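Local coordinates for putative DNA-binding protein (Ralstonia eutropha, PDB 2OBP) that probably binds DNA through a winged helix-turn-helix domain, though its target and cellular role are not established, at residues P16-V21 and L53-T58. Residues are numbered along the deposited sequence; the frame is centred on the assembly and turned at random.
Sequences PAIVEV and LRRVLT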
loop_
_atom_site.group_PDB
_atom_site.type_symbol
_atom_site.label_atom_id
_atom_site.label_comp_id
_atom_site.label_asym_id
_atom_site.label_seq_id
_atom_site.Cartn_x
_atom_site.Cartn_y
_atom_site.Cartn_z
ATOM N N PRO A 16 4.303 -12.315 -4.737
ATOM C CA PRO A 16 2.973 -12.281 -4.138
ATOM C C PRO A 16 2.841 -11.164 -3.089
ATOM O O PRO A 16 1.738 -10.685 -2.820
ATOM C CB PRO A 16 2.826 -13.669 -3.533
ATOM C CG PRO A 16 4.242 -14.108 -3.255
ATOM C CD PRO A 16 5.041 -13.549 -4.372
ATOM N N ALA A 17 3.956 -10.778 -2.476
ATOM C CA ALA A 17 3.920 -9.706 -1.497
ATOM C C ALA A 17 3.600 -8.354 -2.118
ATOM O O ALA A 17 2.869 -7.535 -1.513
ATOM C CB ALA A 17 5.237 -9.640 -0.679
ATOM N N ILE A 18 4.115 -8.086 -3.314
ATOM C CA ILE A 18 3.785 -6.830 -3.973
ATOM C C ILE A 18 2.283 -6.828 -4.389
ATOM O O ILE A 18 1.561 -5.848 -4.211
ATOM C CB ILE A 18 4.716 -6.512 -5.164
ATOM C CG1 ILE A 18 6.182 -6.328 -4.699
ATOM C CG2 ILE A 18 4.189 -5.247 -5.851
ATOM C CD1 ILE A 18 7.243 -6.291 -5.790
ATOM N N VAL A 19 1.835 -7.936 -4.960
ATOM C CA VAL A 19 0.435 -8.089 -5.321
ATOM C C VAL A 19 -0.477 -7.903 -4.109
ATOM O O VAL A 19 -1.462 -7.192 -4.194
ATOM C CB VAL A 19 0.161 -9.474 -5.985
ATOM C CG1 VAL A 19 -1.351 -9.667 -6.180
ATOM C CG2 VAL A 19 0.939 -9.592 -7.295
ATOM N N GLU A 20 -0.141 -8.521 -2.984
ATOM C CA GLU A 20 -1.008 -8.477 -1.819
ATOM C C GLU A 20 -1.133 -7.058 -1.250
ATOM O O GLU A 20 -2.231 -6.612 -0.881
ATOM C CB GLU A 20 -0.553 -9.441 -0.743
ATOM C CG GLU A 20 -1.639 -9.719 0.296
ATOM C CD GLU A 20 -2.861 -10.444 -0.264
ATOM O OE1 GLU A 20 -2.771 -11.051 -1.357
ATOM O OE2 GLU A 20 -3.920 -10.387 0.391
ATOM N N VAL A 21 -0.014 -6.344 -1.193
ATOM C CA VAL A 21 -0.040 -4.976 -0.756
ATOM C C VAL A 21 -0.869 -4.110 -1.711
ATOM O O VAL A 21 -1.612 -3.234 -1.250
ATOM C CB VAL A 21 1.394 -4.415 -0.549
ATOM C CG1 VAL A 21 1.370 -2.896 -0.249
ATOM C CG2 VAL A 21 2.065 -5.185 0.590
ATOM N N LEU A 53 6.647 -5.494 4.482
ATOM C CA LEU A 53 5.758 -4.408 4.052
ATOM C C LEU A 53 6.584 -3.180 3.695
ATOM O O LEU A 53 6.325 -2.530 2.660
ATOM C CB LEU A 53 4.689 -4.076 5.095
ATOM C CG LEU A 53 3.807 -2.851 4.710
ATOM C CD1 LEU A 53 2.947 -3.095 3.438
ATOM C CD2 LEU A 53 2.933 -2.375 5.903
ATOM N N ARG A 54 7.529 -2.815 4.557
ATOM C CA ARG A 54 8.361 -1.626 4.301
ATOM C C ARG A 54 9.149 -1.717 2.997
ATOM O O ARG A 54 9.266 -0.735 2.270
ATOM C CB ARG A 54 9.276 -1.323 5.478
ATOM C CG ARG A 54 8.508 -0.785 6.713
ATOM C CD ARG A 54 9.432 -0.269 7.750
ATOM N NE ARG A 54 8.760 0.063 9.021
ATOM C CZ ARG A 54 8.245 1.258 9.332
ATOM N NH1 ARG A 54 8.267 2.273 8.470
ATOM N NH2 ARG A 54 7.693 1.438 10.528
ATOM N N ARG A 55 9.642 -2.921 2.687
ATOM C CA ARG A 55 10.370 -3.157 1.459
ATOM C C ARG A 55 9.458 -2.932 0.251
ATOM O O ARG A 55 9.805 -2.231 -0.698
ATOM C CB ARG A 55 10.932 -4.606 1.489
ATOM C CG ARG A 55 11.814 -5.020 0.306
ATOM C CD ARG A 55 11.025 -5.526 -0.866
ATOM N NE ARG A 55 10.405 -6.843 -0.638
ATOM C CZ ARG A 55 9.640 -7.507 -1.508
ATOM N NH1 ARG A 55 9.341 -7.012 -2.685
ATOM N NH2 ARG A 55 9.185 -8.716 -1.186
ATOM N N VAL A 56 8.294 -3.561 0.307
ATOM C CA VAL A 56 7.305 -3.442 -0.761
ATOM C C VAL A 56 6.858 -1.974 -0.948
ATOM O O VAL A 56 6.791 -1.456 -2.078
ATOM C CB VAL A 56 6.089 -4.353 -0.498
ATOM C CG1 VAL A 56 4.922 -3.983 -1.398
ATOM C CG2 VAL A 56 6.463 -5.868 -0.633
ATOM N N LEU A 57 6.599 -1.277 0.154
ATOM C CA LEU A 57 6.180 0.127 0.032
ATOM C C LEU A 57 7.274 0.989 -0.518
ATOM O O LEU A 57 6.992 1.948 -1.214
ATOM C CB LEU A 57 5.688 0.691 1.365
ATOM C CG LEU A 57 4.359 0.105 1.899
ATOM C CD1 LEU A 57 4.064 0.618 3.336
ATOM C CD2 LEU A 57 3.194 0.442 0.956
ATOM N N THR A 58 8.524 0.758 -0.121
ATOM C CA THR A 58 9.610 1.517 -0.702
ATOM C C THR A 58 9.615 1.348 -2.219
ATOM O O THR A 58 9.814 2.291 -2.978
ATOM C CB THR A 58 10.977 1.143 -0.105
ATOM O OG1 THR A 58 10.986 1.562 1.288
ATOM C CG2 THR A 58 12.113 1.814 -0.879
#
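Val56 pushes both methyls into the groove between Ala17, Ile18 and Val21, one turn of the N-terminal helix. Val56 CG1, anti to the backbone N (chi1 166°), meets Val21 tip to tip, 3.7 Å from Val21 CB, and also lies 4.0 Å from the backbone CA of Ile18. Val56 CG2, beside the backbone N, reaches Ala17 CB at 4.0 Å and touches the Ile18 side chain obliquely at CG1. Val21 in turn spreads its two branches along the other helix: CG2 crosses Leu53 obliquely, 3.6 Å from CD1, while CG1 meets CD2 of Leu57 at about a right angle, 4.0 Å away. Helices 16-28 and 50-62 cross steeply here; the axes of their short segments cross at -77° and approach to 9.8 Å. The order of three helices, then the antiparallel hairpin 66-70/76-80, is that of a winged helix-turn-helix domain, with helix 39-46 and helix 50-62 as the helix-turn-helix pair and the latter in the position of the recognition helix. The contact thus packs the inner side of that probable DNA-reading helix on the first helix of the domain; Leu53 and Leu57 also touch helix 39-46, and Leu48 of the intervening turn touches Ala17 and Val21. Arg55 borders this apolar patch, its chain bent at chi2 and chi3 so that the guanidinium folds back over its neighbour, with Val56 CG2 3.6 Å above the centre of the plane. Arg55 NH1 lies 3.8 Å from Ile18 CG1, the two side chains crossing nearly perpendicularly. That nitrogen also forms a salt bridge with Asp15 and a hydrogen bond with Gln59; since Asp15 accepts a bond from the N of Ala17 as well, the carboxylate ties the start of helix 16-28 to the arginine.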